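Local coordinates for protein dimethylsulfoniopropionate lyase (Roseovarius nubinhibens, PDB 4B29) that probably cleaves dimethylsulfoniopropionate to release dimethyl sulfide, using a metal-binding cupin domain that holds a zinc ion, at residues A105-R109 with D110-R114. Residues are numbered along the deposited sequence; the frame is centred on the assembly and turned at random.
With PO4 (phosphate ion), chain E.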
ATOM      1  N   ALA A 105      17.976  10.362  -6.651  1.00 29.13           N
ATOM      2  CA  ALA A 105      18.310  11.628  -6.001  1.00 29.75           C
ATOM      3  C   ALA A 105      17.364  11.939  -4.849  1.00 30.36           C
ATOM      4  O   ALA A 105      17.770  12.476  -3.809  1.00 29.99           O
ATOM      5  CB  ALA A 105      18.274  12.771  -7.025  1.00 30.73           C
ATOM      6  N   GLU A 106      16.091  11.597  -5.035  1.00 29.15           N
ATOM      7  CA  GLU A 106      15.069  11.882  -4.028  1.00 28.15           C
ATOM      8  C   GLU A 106      15.139  10.974  -2.817  1.00 27.19           C
ATOM      9  O   GLU A 106      15.027  11.456  -1.693  1.00 27.99           O
ATOM     10  CB  GLU A 106      13.682  11.764  -4.652  1.00 28.24           C
ATOM     11  CG  GLU A 106      13.302  12.957  -5.454  1.00 27.81           C
ATOM     12  CD  GLU A 106      11.957  12.807  -6.118  1.00 27.31           C
ATOM     13  OE1 GLU A 106      11.668  11.719  -6.698  1.00 26.01           O
ATOM     14  OE2 GLU A 106      11.195  13.809  -6.058  1.00 30.62           O
ATOM     15  N   VAL A 107      15.353   9.680  -3.022  1.00 25.91           N
ATOM     16  CA  VAL A 107      15.252   8.717  -1.912  1.00 25.79           C
ATOM     17  C   VAL A 107      16.463   7.815  -1.658  1.00 25.71           C
ATOM     18  O   VAL A 107      16.534   7.160  -0.633  1.00 25.55           O
ATOM     19  CB  VAL A 107      14.011   7.792  -2.050  1.00 25.08           C
ATOM     20  CG1 VAL A 107      12.734   8.601  -1.990  1.00 24.17           C
ATOM     21  CG2 VAL A 107      14.080   6.942  -3.298  1.00 23.76           C
ATOM     22  N   GLY A 108      17.373   7.747  -2.620  1.00 26.13           N
ATOM     23  CA  GLY A 108      18.570   6.918  -2.479  1.00 25.44           C
ATOM     24  C   GLY A 108      18.377   5.518  -2.994  1.00 25.70           C
ATOM     25  O   GLY A 108      17.248   4.957  -2.969  1.00 24.35           O
ATOM     26  N   ARG A 109      19.476   4.901  -3.433  1.00 24.49           N
ATOM     27  CA  ARG A 109      19.407   3.541  -3.960  1.00 24.80           C
ATOM     28  C   ARG A 109      18.910   2.452  -2.989  1.00 23.75           C
ATOM     29  O   ARG A 109      18.201   1.530  -3.402  1.00 23.32           O
ATOM     30  CB  ARG A 109      20.771   3.127  -4.582  1.00 25.74           C
ATOM     31  CG  ARG A 109      20.807   1.691  -5.174  1.00 27.57           C
ATOM     32  CD  ARG A 109      19.824   1.482  -6.375  1.00 30.09           C
ATOM     33  NE  ARG A 109      19.886   2.591  -7.334  1.00 33.08           N
ATOM     34  CZ  ARG A 109      18.948   2.874  -8.238  1.00 34.81           C
ATOM     35  NH1 ARG A 109      17.841   2.144  -8.329  1.00 34.29           N
ATOM     36  NH2 ARG A 109      19.114   3.901  -9.052  1.00 35.25           N
ATOM     37  N   ASP A 110      19.305   2.516  -1.713  1.00 22.32           N
ATOM     38  CA  ASP A 110      18.905   1.506  -0.750  1.00 21.97           C
ATOM     39  C   ASP A 110      17.359   1.498  -0.600  1.00 20.99           C
ATOM     40  O   ASP A 110      16.738   0.425  -0.539  1.00 20.85           O
ATOM     41  CB  ASP A 110      19.540   1.794   0.620  1.00 22.65           C
ATOM     42  CG  ASP A 110      19.125   0.777   1.677  1.00 22.82           C
ATOM     43  OD1 ASP A 110      19.331  -0.436   1.471  1.00 25.07           O
ATOM     44  OD2 ASP A 110      18.601   1.196   2.731  1.00 27.15           O
ATOM     45  N   PHE A 111      16.787   2.692  -0.539  1.00 20.89           N
ATOM     46  CA  PHE A 111      15.308   2.844  -0.412  1.00 20.46           C
ATOM     47  C   PHE A 111      14.659   2.234  -1.668  1.00 20.03           C
ATOM     48  O   PHE A 111      13.716   1.425  -1.547  1.00 19.53           O
ATOM     49  CB  PHE A 111      14.990   4.322  -0.235  1.00 19.55           C
ATOM     50  CG  PHE A 111      13.523   4.633   0.059  1.00 20.11           C
ATOM     51  CD1 PHE A 111      12.581   4.661  -0.982  1.00 20.92           C
ATOM     52  CD2 PHE A 111      13.111   4.973   1.346  1.00 19.91           C
ATOM     53  CE1 PHE A 111      11.237   5.021  -0.720  1.00 20.35           C
ATOM     54  CE2 PHE A 111      11.761   5.323   1.610  1.00 19.71           C
ATOM     55  CZ  PHE A 111      10.837   5.332   0.552  1.00 17.00           C
ATOM     56  N   LEU A 112      15.185   2.553  -2.857  1.00 20.25           N
ATOM     57  CA  LEU A 112      14.636   1.968  -4.107  1.00 20.12           C
ATOM     58  C   LEU A 112      14.771   0.454  -4.165  1.00 21.23           C
ATOM     59  O   LEU A 112      13.897  -0.237  -4.714  1.00 22.11           O
ATOM     60  CB  LEU A 112      15.259   2.633  -5.342  1.00 20.59           C
ATOM     61  CG  LEU A 112      14.918   4.126  -5.499  1.00 22.85           C
ATOM     62  CD1 LEU A 112      15.672   4.749  -6.657  1.00 25.70           C
ATOM     63  CD2 LEU A 112      13.381   4.310  -5.733  1.00 24.93           C
ATOM     64  N   ASN A 113      15.852  -0.104  -3.599  1.00 20.07           N
ATOM     65  CA  ASN A 113      16.009  -1.556  -3.563  1.00 20.73           C
ATOM     66  C   ASN A 113      15.025  -2.259  -2.653  1.00 19.49           C
ATOM     67  O   ASN A 113      14.635  -3.408  -2.897  1.00 21.08           O
ATOM     68  CB  ASN A 113      17.421  -1.919  -3.059  1.00 21.77           C
ATOM     69  CG  ASN A 113      18.489  -1.693  -4.112  1.00 25.43           C
ATOM     70  OD1 ASN A 113      18.215  -1.685  -5.326  1.00 25.79           O
ATOM     71  ND2 ASN A 113      19.728  -1.517  -3.650  1.00 27.47           N
ATOM     72  N   ARG A 114      14.659  -1.598  -1.557  1.00 18.41           N
ATOM     73  CA  ARG A 114      13.984  -2.295  -0.476  1.00 17.79           C
ATOM     74  C   ARG A 114      12.566  -1.719  -0.216  1.00 17.29           C
ATOM     75  O   ARG A 114      11.949  -2.021   0.790  1.00 16.96           O
ATOM     76  CB  ARG A 114      14.841  -2.242   0.823  1.00 18.09           C
ATOM     77  CG  ARG A 114      16.206  -2.903   0.576  1.00 19.63           C
ATOM     78  CD  ARG A 114      16.921  -3.253   1.904  1.00 20.48           C
ATOM     79  NE  ARG A 114      17.230  -2.006   2.609  1.00 19.92           N
ATOM     80  CZ  ARG A 114      16.684  -1.670   3.776  1.00 19.03           C
ATOM     81  NH1 ARG A 114      15.813  -2.487   4.370  1.00 17.74           N
ATOM     82  NH2 ARG A 114      17.017  -0.522   4.344  1.00 20.06           N
TER
HETATM   83  P   PO4 E1200      14.533  -6.754   4.294  0.80 38.37           P
HETATM   84  O1  PO4 E1200      14.985  -7.915   3.379  0.80 35.16           O
HETATM   85  O2  PO4 E1200      13.060  -6.428   4.112  0.80 33.06           O
HETATM   86  O3  PO4 E1200      14.594  -7.234   5.723  0.80 36.96           O
HETATM   87  O4  PO4 E1200      15.322  -5.476   4.041  0.80 30.49           O
HETATM   88  O   HOH W   1      18.218   5.201   0.383  1.00 24.40           O
HETATM   89  O   HOH W   2      16.850  -0.163  -7.226  1.00 34.59           O
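F111 meets V107 across the G108 kink: CG2 of V107 lies 3.6 Å from F111 CD1, and V107 CG1 stands over one ring face, displaced toward the rim. With F111 CG anti to the backbone N (chi1 -174°), the ring is carried back to V107; the ring also meets those of F115 and W139. A water bridges the main chain across the kink, donating to V107 O and accepting from F111 N.

L112 follows, its CD2 3.7 Å from V107 CG2, the two side chains crossing at about a right angle. Its other methyl, CD1, sits against one face of the R109 guanidinium, 3.8 Å from NH1. The nearly straight main-chain bond from L112 N to G108 O (3.2 Å) defines the first turn of helix 109-114, with G108 as N-cap. This same glycine leaves helix 104-107 with positive phi (90°), so one residue ends the first short helix and caps the second; the second is followed by strand 115-122 of the cupin β-fold. The F111 side chain is about 12 Å from the bound zinc, so the contact is not part of the metal's first shell.

N113 N continues the helix to R109 O at 2.9 Å. Its amide lies across the R109 side chain, the two planar groups 46° apart, and a second water joins R109 NH1 to N113 OD1. Bends at chi2 and chi3 fold R109 back over this turn, and NH2 forms a salt bridge with E104.

R114 grips D110 one turn earlier side-on: NE donates to OD1 and NH2 to OD2 (2.8 Å), both on syn sides. The oxygens lie nearly in the guanidinium plane, but both nitrogens stand out of the carboxylate plane, NE more so. NH1 reaches P141 O and a phosphate, probably from the crystallisation liquor, that Y138 and H70 also bind.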